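Local coordinates for transcriptional regulator ComR (Streptococcus vestibularis F0396, PDB 6HU8), which probably binds DNA as a peptide-responsive regulator of competence in the RNPP family, pairing a helix-turn-helix domain with a tetratricopeptide-type helical domain, at residues A[168-173]-A[211-216]; A[183-188]-A[220-225]; A[232-237]-A[247-252]; A[201-206]-A[238-243]; A[124-129]-A[162-167]. All coordinates share one frame; numbering follows the deposited sequence.

Interaction 1 of 5, residues A[168-173]-A[211-216]; sequences YYFYHL and MAIAGL
F170 of 168-173 and A212 of 211-216 bring their CA atoms within 6.5 Å, where two helical segments run nearly parallel, 20° between their directions and 10.2 Å between their axes. F170 carries most of the contact, its ring touching A212, I213 and L216. CG is anti to the carbonyl carbon (chi1 -67°); the ring and the I213 side chain cross obliquely, and F170 CZ comes to 3.4 Å from I213 CG1, a tight approach. F170 CD2 lies 3.6 Å from A212 CB, whose small methyl lets the ring come in close, while F170 CD1 rests 3.7 Å from L216 CD1. One turn on, L216 is forked against L173: L216 CD2 reaches L173 CB at 4.0 Å, the two side chains crossing at about a right angle. The contact is apolar and buried. It joins helix 160-173 to helix 200-219 of the TPR-type superhelix; helix 181-192 packs against F170 through I187 and against L173 through F184, and V229 of helix 226-240 touches I213.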
# COMPACT_ATOMS: atom_id res chain seq x y z
N TYR A 168 2.98 0.10 -3.81
CA TYR A 168 4.16 -0.45 -4.48
C TYR A 168 3.96 -0.46 -6.00
O TYR A 168 4.90 -0.24 -6.78
CB TYR A 168 4.47 -1.86 -3.98
CG TYR A 168 5.92 -2.27 -4.08
CD1 TYR A 168 6.94 -1.39 -3.70
CD2 TYR A 168 6.28 -3.54 -4.53
CE1 TYR A 168 8.27 -1.77 -3.78
CE2 TYR A 168 7.61 -3.93 -4.60
CZ TYR A 168 8.60 -3.04 -4.23
OH TYR A 168 9.91 -3.43 -4.30
N TYR A 169 2.72 -0.73 -6.41
CA TYR A 169 2.37 -0.67 -7.83
C TYR A 169 2.62 0.73 -8.39
O TYR A 169 3.33 0.89 -9.39
CB TYR A 169 0.91 -1.11 -8.04
CG TYR A 169 0.31 -0.64 -9.36
CD1 TYR A 169 0.85 -1.06 -10.59
CD2 TYR A 169 -0.79 0.20 -9.38
CE1 TYR A 169 0.31 -0.62 -11.80
CE2 TYR A 169 -1.34 0.65 -10.60
CZ TYR A 169 -0.78 0.23 -11.79
OH TYR A 169 -1.32 0.65 -12.99
N PHE A 170 2.06 1.76 -7.75
CA PHE A 170 2.28 3.14 -8.19
C PHE A 170 3.77 3.48 -8.21
O PHE A 170 4.25 4.18 -9.11
CB PHE A 170 1.53 4.12 -7.29
CG PHE A 170 0.04 4.01 -7.42
CD1 PHE A 170 -0.55 3.74 -8.65
CD2 PHE A 170 -0.78 4.17 -6.31
CE1 PHE A 170 -1.93 3.64 -8.79
CE2 PHE A 170 -2.16 4.06 -6.45
CZ PHE A 170 -2.73 3.79 -7.68
N TYR A 171 4.50 2.95 -7.23
CA TYR A 171 5.95 3.09 -7.16
C TYR A 171 6.65 2.54 -8.40
O TYR A 171 7.70 3.04 -8.79
CB TYR A 171 6.46 2.39 -5.91
CG TYR A 171 7.93 2.58 -5.58
CD1 TYR A 171 8.42 3.83 -5.21
CD2 TYR A 171 8.81 1.50 -5.57
CE1 TYR A 171 9.76 4.00 -4.87
CE2 TYR A 171 10.14 1.66 -5.23
CZ TYR A 171 10.61 2.92 -4.88
OH TYR A 171 11.94 3.08 -4.54
N HIS A 172 6.07 1.51 -9.03
CA HIS A 172 6.61 0.99 -10.30
C HIS A 172 6.44 2.00 -11.44
O HIS A 172 7.23 2.02 -12.39
CB HIS A 172 5.91 -0.32 -10.72
CG HIS A 172 6.38 -1.53 -9.99
ND1 HIS A 172 6.25 -1.66 -8.62
CD2 HIS A 172 6.96 -2.67 -10.42
CE1 HIS A 172 6.75 -2.83 -8.25
NE2 HIS A 172 7.18 -3.46 -9.32
N LEU A 173 5.38 2.79 -11.37
CA LEU A 173 5.02 3.69 -12.46
C LEU A 173 5.77 5.01 -12.39
O LEU A 173 5.74 5.78 -13.34
CB LEU A 173 3.52 3.97 -12.46
CG LEU A 173 2.61 2.76 -12.64
CD1 LEU A 173 1.18 3.22 -12.80
CD2 LEU A 173 3.07 1.95 -13.84
N MET A 211 -2.49 10.35 -3.13
CA MET A 211 -1.45 11.30 -3.52
C MET A 211 -0.67 10.79 -4.72
O MET A 211 -0.36 11.57 -5.62
CB MET A 211 -0.49 11.60 -2.35
CG MET A 211 -1.09 12.54 -1.26
SD MET A 211 -1.37 14.25 -1.75
CE MET A 211 0.30 14.91 -1.64
N ALA A 212 -0.36 9.49 -4.71
CA ALA A 212 0.39 8.85 -5.81
C ALA A 212 -0.36 8.94 -7.14
O ALA A 212 0.24 9.20 -8.18
CB ALA A 212 0.69 7.36 -5.47
N ILE A 213 -1.66 8.68 -7.09
CA ILE A 213 -2.54 8.80 -8.25
C ILE A 213 -2.50 10.21 -8.83
O ILE A 213 -2.39 10.41 -10.05
CB ILE A 213 -3.98 8.42 -7.84
CG1 ILE A 213 -4.07 6.92 -7.56
CG2 ILE A 213 -4.99 8.89 -8.88
CD1 ILE A 213 -5.34 6.48 -6.85
N ALA A 214 -2.57 11.22 -7.97
CA ALA A 214 -2.65 12.61 -8.43
C ALA A 214 -1.33 13.02 -9.07
O ALA A 214 -1.32 13.63 -10.14
CB ALA A 214 -2.99 13.53 -7.27
N GLY A 215 -0.22 12.66 -8.45
CA GLY A 215 1.07 12.91 -9.08
C GLY A 215 1.23 12.19 -10.41
O GLY A 215 1.80 12.73 -11.36
N LEU A 216 0.73 10.95 -10.47
CA LEU A 216 0.84 10.16 -11.70
C LEU A 216 -0.08 10.67 -12.80
O LEU A 216 0.32 10.73 -13.97
CB LEU A 216 0.54 8.69 -11.41
CG LEU A 216 1.71 7.93 -10.77
CD1 LEU A 216 1.25 6.55 -10.31
CD2 LEU A 216 2.87 7.84 -11.76

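Interaction 2 of 5, residues A[183-188]-A[220-225]; sequences IFDRIV and LESFKD
On the F184 ring, L220 CD1 lies over one face, 4.4 Å from F184 CE1, and V188 CG2, from its own helix, over the opposite face, 3.5 Å above the plane and offset toward the rim. S222 OG approaches the ring obliquely, and Y179 meets it edge-to-face. The F184 CB points toward the loop, and CG, anti to the backbone N (chi1 -179°), continues to the ring between L220 and V188. Beside this apolar patch lies a polar one. A water bridges the two segments: it donates to D185 OD1 at 2.9 Å and lies 2.5 Å from S222 OG, a length too short to be taken literally. The other carboxylate oxygen, D185 OD2, forms a salt bridge with K224 NZ at 3.3 Å, weak as a hydrogen bond; the two side chains cross at about a right angle. The K224 chain, bent at chi2 and chi4, ends with its ammonium at the carboxylate, CE also touching D185 OD2, while K181 makes a long, weak ion pair with the same oxygen. The loop itself follows a Schellman motif that ends helix 200-219, with E221 at positive phi as its C-prime residue. Helix 181-192 thus packs on the turn between two later helices, a helix-to-loop contact within the TPR-type helical array.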
# COMPACT_ATOMS: atom_id res chain seq x y z
N ILE A 183 -4.96 -1.35 -16.53
CA ILE A 183 -4.70 -1.67 -15.13
C ILE A 183 -4.78 -0.42 -14.27
O ILE A 183 -5.47 -0.41 -13.25
CB ILE A 183 -3.32 -2.32 -14.94
CG1 ILE A 183 -3.29 -3.73 -15.56
CG2 ILE A 183 -2.95 -2.37 -13.46
CD1 ILE A 183 -1.98 -4.43 -15.36
N PHE A 184 -4.08 0.63 -14.70
CA PHE A 184 -4.06 1.89 -13.95
C PHE A 184 -5.47 2.41 -13.70
O PHE A 184 -5.85 2.68 -12.56
CB PHE A 184 -3.23 2.94 -14.69
CG PHE A 184 -3.13 4.26 -13.96
CD1 PHE A 184 -2.24 4.42 -12.90
CD2 PHE A 184 -3.92 5.35 -14.34
CE1 PHE A 184 -2.14 5.64 -12.22
CE2 PHE A 184 -3.83 6.57 -13.67
CZ PHE A 184 -2.94 6.72 -12.61
N ASP A 185 -6.26 2.52 -14.76
CA ASP A 185 -7.61 3.05 -14.62
C ASP A 185 -8.48 2.17 -13.72
O ASP A 185 -9.31 2.67 -12.96
CB ASP A 185 -8.29 3.23 -15.99
CG ASP A 185 -7.63 4.30 -16.84
OD1 ASP A 185 -6.73 5.00 -16.35
OD2 ASP A 185 -8.03 4.45 -18.02
N ARG A 186 -8.30 0.86 -13.80
CA ARG A 186 -9.07 -0.04 -12.95
C ARG A 186 -8.70 0.18 -11.49
O ARG A 186 -9.57 0.25 -10.62
CB ARG A 186 -8.84 -1.50 -13.32
CG ARG A 186 -9.66 -2.48 -12.48
CD ARG A 186 -8.85 -3.69 -12.01
NE ARG A 186 -7.87 -4.13 -13.01
CZ ARG A 186 -8.10 -5.05 -13.94
NH1 ARG A 186 -7.15 -5.38 -14.81
NH2 ARG A 186 -9.29 -5.65 -14.01
N ILE A 187 -7.41 0.29 -11.21
CA ILE A 187 -6.96 0.47 -9.83
C ILE A 187 -7.43 1.83 -9.29
O ILE A 187 -8.03 1.90 -8.21
CB ILE A 187 -5.42 0.35 -9.72
CG1 ILE A 187 -4.98 -1.11 -9.91
CG2 ILE A 187 -4.93 0.85 -8.39
CD1 ILE A 187 -5.58 -2.05 -8.89
N VAL A 188 -7.18 2.89 -10.05
CA VAL A 188 -7.59 4.24 -9.65
C VAL A 188 -9.08 4.26 -9.35
O VAL A 188 -9.50 4.77 -8.32
CB VAL A 188 -7.28 5.31 -10.74
CG1 VAL A 188 -7.87 6.66 -10.34
CG2 VAL A 188 -5.78 5.42 -10.95
N LEU A 220 1.60 11.24 -16.17
CA LEU A 220 1.20 10.32 -17.23
C LEU A 220 0.18 10.98 -18.16
O LEU A 220 -0.28 10.37 -19.12
CB LEU A 220 0.62 9.03 -16.64
CG LEU A 220 1.57 8.22 -15.76
CD1 LEU A 220 0.87 6.98 -15.21
CD2 LEU A 220 2.83 7.85 -16.55
N GLU A 221 -0.15 12.24 -17.85
CA GLU A 221 -1.19 13.00 -18.55
C GLU A 221 -2.49 12.20 -18.65
O GLU A 221 -3.05 12.00 -19.73
CB GLU A 221 -0.70 13.45 -19.93
CG GLU A 221 -0.21 14.90 -19.93
CD GLU A 221 0.90 15.17 -20.95
OE1 GLU A 221 1.06 14.39 -21.92
OE2 GLU A 221 1.61 16.19 -20.77
N SER A 222 -2.96 11.75 -17.50
CA SER A 222 -4.23 11.06 -17.39
C SER A 222 -5.17 11.96 -16.59
O SER A 222 -5.48 11.66 -15.44
CB SER A 222 -4.05 9.70 -16.72
OG SER A 222 -5.28 9.03 -16.53
N PHE A 223 -5.61 13.06 -17.19
CA PHE A 223 -6.24 14.12 -16.40
C PHE A 223 -7.72 13.87 -16.09
O PHE A 223 -8.32 14.61 -15.29
CB PHE A 223 -6.06 15.46 -17.11
CG PHE A 223 -4.67 16.02 -17.00
CD1 PHE A 223 -4.18 16.44 -15.78
CD2 PHE A 223 -3.84 16.08 -18.10
CE1 PHE A 223 -2.90 16.94 -15.66
CE2 PHE A 223 -2.56 16.57 -17.98
CZ PHE A 223 -2.09 17.01 -16.76
N LYS A 224 -8.30 12.83 -16.69
CA LYS A 224 -9.70 12.50 -16.40
C LYS A 224 -9.87 12.18 -14.91
O LYS A 224 -9.04 11.48 -14.33
CB LYS A 224 -10.19 11.33 -17.26
CG LYS A 224 -9.46 10.00 -17.01
CD LYS A 224 -10.39 8.81 -17.26
CE LYS A 224 -9.60 7.51 -17.45
NZ LYS A 224 -8.82 7.54 -18.71
N ASP A 225 -10.92 12.72 -14.31
CA ASP A 225 -11.24 12.54 -12.89
C ASP A 225 -10.20 13.13 -11.92
O ASP A 225 -10.22 12.77 -10.73
CB ASP A 225 -11.42 11.05 -12.56
CG ASP A 225 -12.62 10.44 -13.26
OD1 ASP A 225 -13.75 10.57 -12.74
OD2 ASP A 225 -12.43 9.82 -14.34
O HOH W 1 -5.02 6.82 -17.76

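Interaction 3 of 5, residues A[232-237]-A[247-252]; sequences KLLAVI and PGVYIL
L233 and V249 stand opposite each other, their CA atoms 7.0 Å apart, in two helical segments that run antiparallel at 168° with their axes 10.3 Å apart. V249 is the centre of the contact; its methyls diverge to L234 and I237 and share L233 CB. V249 CG1, anti to the backbone N (chi1 178°), lies 3.7 Å from L234 CD2, and the two side chains cross obliquely. V249 CG2 meets I237 CD1 at 3.7 Å, the side chains reaching toward each other tip to tip. Between these two contacts, L233 CB sits against both valine methyls, 4.0 Å from V249 CG2. L234 leaves its helix to one side, but its forked end turns back to the partner segment and also takes up Y250. Both its methyls meet the phenol end from the same side of the ring plane: L234 CD1 is 3.5 Å from Y250 OH, and L234 CD2 is 4.0 Å from Y250 CZ, approaching the ring obliquely. Leucine and tyrosine cross at about a right angle here. The interface is held by van der Waals packing alone. Helix 226-240 and helix 246-261 are successive in the chain and form a helical hairpin within the TPR-type domain. F207 and L210 of helix 200-219 pack on L233, whereas A274 of helix 264-279 touches Y250, so the hairpin is layered between the helices before and after it.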
# COMPACT_ATOMS: atom_id res chain seq x y z
N LYS A 232 -11.38 13.34 -3.08
CA LYS A 232 -11.25 12.20 -2.19
C LYS A 232 -10.18 12.48 -1.15
O LYS A 232 -10.35 12.20 0.04
CB LYS A 232 -10.93 10.92 -2.96
CG LYS A 232 -11.10 9.63 -2.13
CD LYS A 232 -12.55 9.19 -2.11
CE LYS A 232 -12.73 7.84 -1.39
NZ LYS A 232 -13.72 7.00 -2.09
N LEU A 233 -9.06 13.06 -1.61
CA LEU A 233 -7.98 13.45 -0.71
C LEU A 233 -8.47 14.36 0.42
O LEU A 233 -8.13 14.17 1.59
CB LEU A 233 -6.86 14.14 -1.49
CG LEU A 233 -5.92 13.23 -2.27
CD1 LEU A 233 -5.31 14.07 -3.36
CD2 LEU A 233 -4.86 12.68 -1.34
N LEU A 234 -9.28 15.36 0.05
CA LEU A 234 -9.82 16.29 1.03
C LEU A 234 -10.82 15.59 1.94
O LEU A 234 -10.90 15.88 3.14
CB LEU A 234 -10.47 17.50 0.32
CG LEU A 234 -9.53 18.44 -0.44
CD1 LEU A 234 -10.30 19.62 -1.03
CD2 LEU A 234 -8.43 18.95 0.46
N ALA A 235 -11.59 14.65 1.38
CA ALA A 235 -12.53 13.86 2.19
C ALA A 235 -11.82 13.00 3.23
O ALA A 235 -12.30 12.87 4.37
CB ALA A 235 -13.39 12.98 1.30
N VAL A 236 -10.68 12.42 2.87
CA VAL A 236 -9.91 11.64 3.85
C VAL A 236 -9.35 12.54 4.95
O VAL A 236 -9.45 12.21 6.14
CB VAL A 236 -8.77 10.86 3.20
CG1 VAL A 236 -7.91 10.19 4.27
CG2 VAL A 236 -9.31 9.83 2.22
N ILE A 237 -8.78 13.67 4.55
CA ILE A 237 -8.27 14.65 5.51
C ILE A 237 -9.37 15.08 6.48
O ILE A 237 -9.15 15.16 7.69
CB ILE A 237 -7.68 15.89 4.80
CG1 ILE A 237 -6.33 15.55 4.16
CG2 ILE A 237 -7.55 17.07 5.78
CD1 ILE A 237 -5.81 16.60 3.19
N PRO A 247 -1.67 21.06 2.73
CA PRO A 247 -0.91 21.83 1.74
C PRO A 247 -0.49 21.01 0.51
O PRO A 247 -0.59 21.53 -0.61
CB PRO A 247 0.30 22.32 2.54
CG PRO A 247 -0.29 22.52 3.96
CD PRO A 247 -1.15 21.28 4.10
N GLY A 248 -0.07 19.76 0.70
CA GLY A 248 0.30 18.92 -0.43
C GLY A 248 -0.82 18.70 -1.42
O GLY A 248 -0.59 18.54 -2.62
N VAL A 249 -2.05 18.71 -0.92
CA VAL A 249 -3.22 18.51 -1.78
C VAL A 249 -3.49 19.73 -2.64
O VAL A 249 -3.69 19.63 -3.86
CB VAL A 249 -4.46 18.15 -0.94
CG1 VAL A 249 -5.67 17.99 -1.84
CG2 VAL A 249 -4.22 16.86 -0.15
N TYR A 250 -3.49 20.91 -2.02
CA TYR A 250 -3.72 22.14 -2.78
C TYR A 250 -2.56 22.49 -3.73
O TYR A 250 -2.76 23.16 -4.76
CB TYR A 250 -4.00 23.29 -1.81
CG TYR A 250 -5.38 23.15 -1.24
CD1 TYR A 250 -6.50 23.31 -2.04
CD2 TYR A 250 -5.57 22.80 0.09
CE1 TYR A 250 -7.77 23.16 -1.54
CE2 TYR A 250 -6.84 22.64 0.60
CZ TYR A 250 -7.94 22.83 -0.22
OH TYR A 250 -9.21 22.67 0.28
N ILE A 251 -1.36 22.02 -3.42
CA ILE A 251 -0.23 22.21 -4.34
C ILE A 251 -0.49 21.42 -5.64
O ILE A 251 -0.30 21.96 -6.74
CB ILE A 251 1.11 21.77 -3.71
CG1 ILE A 251 1.56 22.76 -2.63
CG2 ILE A 251 2.20 21.61 -4.78
CD1 ILE A 251 2.81 22.29 -1.85
N LEU A 252 -0.92 20.17 -5.51
CA LEU A 252 -1.27 19.35 -6.68
C LEU A 252 -2.41 19.97 -7.49
O LEU A 252 -2.36 19.98 -8.72
CB LEU A 252 -1.66 17.92 -6.28
CG LEU A 252 -0.55 16.96 -5.88
CD1 LEU A 252 -1.11 15.79 -5.07
CD2 LEU A 252 0.15 16.44 -7.15

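Interaction 4 of 5, residues A[201-206]-A[238-243]; sequences AYNIAL and EKSQFH
N203 and S240 make a short, nearly straight side-chain hydrogen bond across an otherwise apolar contact: N203 ND2 donates to S240 OG at 2.7 Å with an angle of 168° at the hydrogen. The hydroxyl lies in the plane of the amide. The buried amide nitrogen has a second acceptor in P197 O, and S240 OG also bonds D200 OD1, which fixes both groups in a small polar network. F242 packs next to this network. Its ring takes N203 CB at the edge, near the ring plane, with F242 CE2 4.0 Å away. Q241, at positive phi, leaves helix 226-240; F242 centres an inverse gamma turn, and its ring lies against helix 200-219, within the TPR-type helical array. I204 crosses this ring at about a right angle, bringing CG1 (chi1 -71°, anti to the carbonyl carbon) to 3.4 Å from F242 CZ. S240 CB covers one face, 3.4 Å above the plane toward the rim, and the Y245 and F242 ring planes are inclined by about 30°.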
# COMPACT_ATOMS: atom_id res chain seq x y z
N ALA A 201 -4.73 4.67 10.45
CA ALA A 201 -3.76 3.85 9.74
C ALA A 201 -4.23 3.58 8.32
O ALA A 201 -3.47 3.74 7.35
CB ALA A 201 -3.51 2.55 10.47
N TYR A 202 -5.50 3.18 8.19
CA TYR A 202 -6.07 2.87 6.89
C TYR A 202 -6.15 4.13 6.04
O TYR A 202 -5.80 4.13 4.84
CB TYR A 202 -7.47 2.25 7.04
CG TYR A 202 -8.11 1.86 5.72
CD1 TYR A 202 -7.90 0.61 5.16
CD2 TYR A 202 -8.90 2.76 5.02
CE1 TYR A 202 -8.47 0.25 3.96
CE2 TYR A 202 -9.48 2.41 3.81
CZ TYR A 202 -9.26 1.16 3.29
OH TYR A 202 -9.82 0.82 2.08
N ASN A 203 -6.59 5.22 6.65
CA ASN A 203 -6.76 6.47 5.93
C ASN A 203 -5.41 7.04 5.50
O ASN A 203 -5.33 7.70 4.47
CB ASN A 203 -7.53 7.48 6.76
CG ASN A 203 -8.97 7.08 6.94
OD1 ASN A 203 -9.48 6.22 6.22
ND2 ASN A 203 -9.64 7.71 7.89
N ILE A 204 -4.36 6.80 6.27
CA ILE A 204 -3.05 7.28 5.85
C ILE A 204 -2.56 6.50 4.62
O ILE A 204 -2.02 7.09 3.68
CB ILE A 204 -2.02 7.18 6.98
CG1 ILE A 204 -2.35 8.24 8.04
CG2 ILE A 204 -0.64 7.43 6.47
CD1 ILE A 204 -1.30 8.43 9.10
N ALA A 205 -2.76 5.18 4.61
CA ALA A 205 -2.38 4.38 3.44
C ALA A 205 -3.22 4.80 2.25
O ALA A 205 -2.71 4.93 1.14
CB ALA A 205 -2.54 2.88 3.73
N LEU A 206 -4.51 5.01 2.48
CA LEU A 206 -5.39 5.43 1.39
C LEU A 206 -5.02 6.83 0.89
O LEU A 206 -5.00 7.11 -0.33
CB LEU A 206 -6.85 5.39 1.84
CG LEU A 206 -7.90 5.90 0.86
CD1 LEU A 206 -8.01 5.00 -0.36
CD2 LEU A 206 -9.26 6.09 1.55
N GLU A 238 -10.56 15.32 5.94
CA GLU A 238 -11.71 15.70 6.76
C GLU A 238 -12.08 14.63 7.78
O GLU A 238 -12.37 14.95 8.94
CB GLU A 238 -12.92 16.00 5.88
CG GLU A 238 -14.12 16.51 6.66
CD GLU A 238 -13.81 17.78 7.43
OE1 GLU A 238 -13.34 18.76 6.80
OE2 GLU A 238 -14.02 17.80 8.66
N LYS A 239 -12.06 13.37 7.36
CA LYS A 239 -12.49 12.27 8.21
C LYS A 239 -11.55 12.11 9.40
O LYS A 239 -11.98 11.93 10.54
CB LYS A 239 -12.57 10.97 7.42
CG LYS A 239 -13.91 10.23 7.55
CD LYS A 239 -14.14 9.73 8.96
CE LYS A 239 -15.57 9.21 9.14
NZ LYS A 239 -15.87 8.10 8.18
N SER A 240 -10.25 12.20 9.13
CA SER A 240 -9.26 11.93 10.16
C SER A 240 -8.59 13.18 10.70
O SER A 240 -7.67 13.07 11.51
CB SER A 240 -8.20 10.98 9.63
OG SER A 240 -8.75 9.69 9.44
N GLN A 241 -9.04 14.34 10.24
CA GLN A 241 -8.50 15.62 10.68
C GLN A 241 -6.99 15.74 10.44
O GLN A 241 -6.27 16.25 11.29
CB GLN A 241 -8.82 15.85 12.17
CG GLN A 241 -10.28 16.21 12.43
CD GLN A 241 -10.73 17.41 11.61
OE1 GLN A 241 -10.31 18.54 11.85
NE2 GLN A 241 -11.58 17.16 10.62
N PHE A 242 -6.52 15.29 9.28
CA PHE A 242 -5.11 15.41 8.92
C PHE A 242 -4.75 16.82 8.44
O PHE A 242 -4.55 17.02 7.24
CB PHE A 242 -4.73 14.43 7.81
CG PHE A 242 -4.83 12.99 8.19
CD1 PHE A 242 -4.46 12.55 9.45
CD2 PHE A 242 -5.27 12.05 7.26
CE1 PHE A 242 -4.54 11.21 9.78
CE2 PHE A 242 -5.36 10.71 7.59
CZ PHE A 242 -4.99 10.29 8.85
N HIS A 243 -4.64 17.79 9.34
CA HIS A 243 -4.38 19.18 8.94
C HIS A 243 -3.05 19.37 8.22
O HIS A 243 -2.93 20.20 7.30
CB HIS A 243 -4.44 20.09 10.16
CG HIS A 243 -5.71 19.95 10.94
ND1 HIS A 243 -5.73 19.70 12.29
CD2 HIS A 243 -7.00 19.98 10.53
CE1 HIS A 243 -6.99 19.59 12.69
NE2 HIS A 243 -7.78 19.76 11.65

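Interaction 5 of 5, residues A[124-129]-A[162-167]; sequences DILENI and DLLVID
L164 and I125 face each other, their CA atoms 7.2 Å apart, where helix 160-173 packs on helix 117-131 in the TPR-type superhelix; the two segments run at 34° with axes 9.8 Å apart. Along 162-167, L164 is the first residue to touch. Its CD2 lies 4.2 Å from L126 CD2, the two leucines crossing obliquely, and I125 CD1 packs against its carbonyl oxygen, 3.5 Å from L164 O. V165 follows. Its CB points away from the partner, so I125 CD1 rests mainly on the main chain, 3.7 Å from V165 CA, with V165 CG2 farther off; Y145 of helix 139-152 packs on this valine. D167 closes the segment and presents an acidic group to a methyl. Its OD1 also lies close to the like-charged D209 of helix 200-219, which may raise the affinity of one of them for a proton. With CG roughly anti to the backbone N (chi1 -150°), the D167 carboxylate carbon CG comes to 3.9 Å from I129 CD1.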
# COMPACT_ATOMS: atom_id res chain seq x y z
N ASP A 124 8.51 -4.98 3.66
CA ASP A 124 9.42 -4.76 2.55
C ASP A 124 9.01 -3.53 1.71
O ASP A 124 9.87 -2.75 1.30
CB ASP A 124 9.48 -6.00 1.65
CG ASP A 124 10.37 -7.09 2.22
OD1 ASP A 124 11.34 -6.78 2.94
OD2 ASP A 124 10.10 -8.27 1.92
N ILE A 125 7.71 -3.39 1.44
CA ILE A 125 7.21 -2.28 0.63
C ILE A 125 7.48 -0.92 1.27
O ILE A 125 8.02 -0.03 0.64
CB ILE A 125 5.69 -2.39 0.37
CG1 ILE A 125 5.38 -3.52 -0.61
CG2 ILE A 125 5.12 -1.06 -0.17
CD1 ILE A 125 3.89 -3.76 -0.79
N LEU A 126 7.08 -0.77 2.53
CA LEU A 126 7.35 0.45 3.27
C LEU A 126 8.84 0.77 3.25
O LEU A 126 9.23 1.93 3.05
CB LEU A 126 6.87 0.31 4.72
CG LEU A 126 5.36 0.25 4.91
CD1 LEU A 126 5.02 -0.17 6.32
CD2 LEU A 126 4.76 1.62 4.59
N GLU A 127 9.66 -0.25 3.47
CA GLU A 127 11.10 -0.06 3.53
C GLU A 127 11.67 0.35 2.18
O GLU A 127 12.48 1.27 2.10
CB GLU A 127 11.78 -1.33 4.04
CG GLU A 127 13.25 -1.14 4.38
CD GLU A 127 13.97 -2.45 4.61
OE1 GLU A 127 14.62 -2.59 5.66
OE2 GLU A 127 13.89 -3.35 3.74
N ASN A 128 11.25 -0.34 1.11
CA ASN A 128 11.74 -0.05 -0.23
C ASN A 128 11.38 1.37 -0.67
O ASN A 128 12.26 2.14 -1.07
CB ASN A 128 11.21 -1.09 -1.23
CG ASN A 128 11.97 -2.42 -1.17
OD1 ASN A 128 12.89 -2.59 -0.38
ND2 ASN A 128 11.57 -3.38 -2.02
N ILE A 129 10.11 1.74 -0.58
CA ILE A 129 9.68 3.09 -0.94
C ILE A 129 10.38 4.15 -0.09
O ILE A 129 10.98 5.08 -0.63
CB ILE A 129 8.14 3.26 -0.81
CG1 ILE A 129 7.40 2.35 -1.80
CG2 ILE A 129 7.73 4.72 -1.04
CD1 ILE A 129 5.90 2.35 -1.64
N ASP A 162 -3.69 -4.35 1.24
CA ASP A 162 -4.00 -4.16 -0.18
C ASP A 162 -3.57 -2.77 -0.66
O ASP A 162 -2.97 -2.61 -1.74
CB ASP A 162 -5.50 -4.32 -0.46
CG ASP A 162 -5.99 -5.73 -0.25
OD1 ASP A 162 -5.17 -6.67 -0.30
OD2 ASP A 162 -7.22 -5.89 -0.04
N LEU A 163 -3.89 -1.75 0.15
CA LEU A 163 -3.54 -0.37 -0.17
C LEU A 163 -2.04 -0.19 -0.27
O LEU A 163 -1.56 0.60 -1.09
CB LEU A 163 -4.11 0.59 0.88
CG LEU A 163 -5.63 0.76 0.87
CD1 LEU A 163 -6.02 1.79 1.89
CD2 LEU A 163 -6.14 1.15 -0.50
N LEU A 164 -1.29 -0.94 0.53
CA LEU A 164 0.16 -0.83 0.48
C LEU A 164 0.74 -1.55 -0.75
O LEU A 164 1.70 -1.08 -1.35
CB LEU A 164 0.78 -1.34 1.77
CG LEU A 164 0.45 -0.43 2.97
CD1 LEU A 164 0.95 -1.02 4.28
CD2 LEU A 164 1.03 0.95 2.78
N VAL A 165 0.16 -2.68 -1.13
CA VAL A 165 0.55 -3.32 -2.39
C VAL A 165 0.30 -2.33 -3.53
O VAL A 165 1.12 -2.18 -4.45
CB VAL A 165 -0.25 -4.63 -2.64
CG1 VAL A 165 0.01 -5.15 -4.04
CG2 VAL A 165 0.10 -5.69 -1.57
N ILE A 166 -0.85 -1.67 -3.47
CA ILE A 166 -1.22 -0.70 -4.50
C ILE A 166 -0.24 0.48 -4.48
O ILE A 166 0.07 1.06 -5.53
CB ILE A 166 -2.67 -0.21 -4.30
CG1 ILE A 166 -3.65 -1.34 -4.62
CG2 ILE A 166 -2.97 1.02 -5.19
CD1 ILE A 166 -5.10 -1.00 -4.36
N ASP A 167 0.27 0.82 -3.31
CA ASP A 167 1.33 1.83 -3.23
C ASP A 167 2.58 1.36 -4.00
O ASP A 167 3.16 2.13 -4.79
CB ASP A 167 1.67 2.11 -1.77
CG ASP A 167 2.15 3.52 -1.54
OD1 ASP A 167 2.32 4.27 -2.54
OD2 ASP A 167 2.37 3.88 -0.37

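In the fold
All five contacts lie in the tetratricopeptide-type region; interaction 5 closes first, and the segments of several later contacts interleave. Interaction 5 shares helix 160-173 with interaction 1, their centres 11 Å apart, Y168 of one bonding N128 of the other. Interaction 1 leads through helix 200-219 to interaction 4, with centres about 18 Å apart and no touch between them. Interaction 2 is centred 10 Å from interaction 1, where F184 packs on L173, and the segments of these two alternate in the chain. Interactions 3 and 4 share helix 226-240, with centres 10 Å apart. Neighbouring contacts thus connect helices 117-131 through 246-261, consistent with the right-handed superhelix usual for TPR domains.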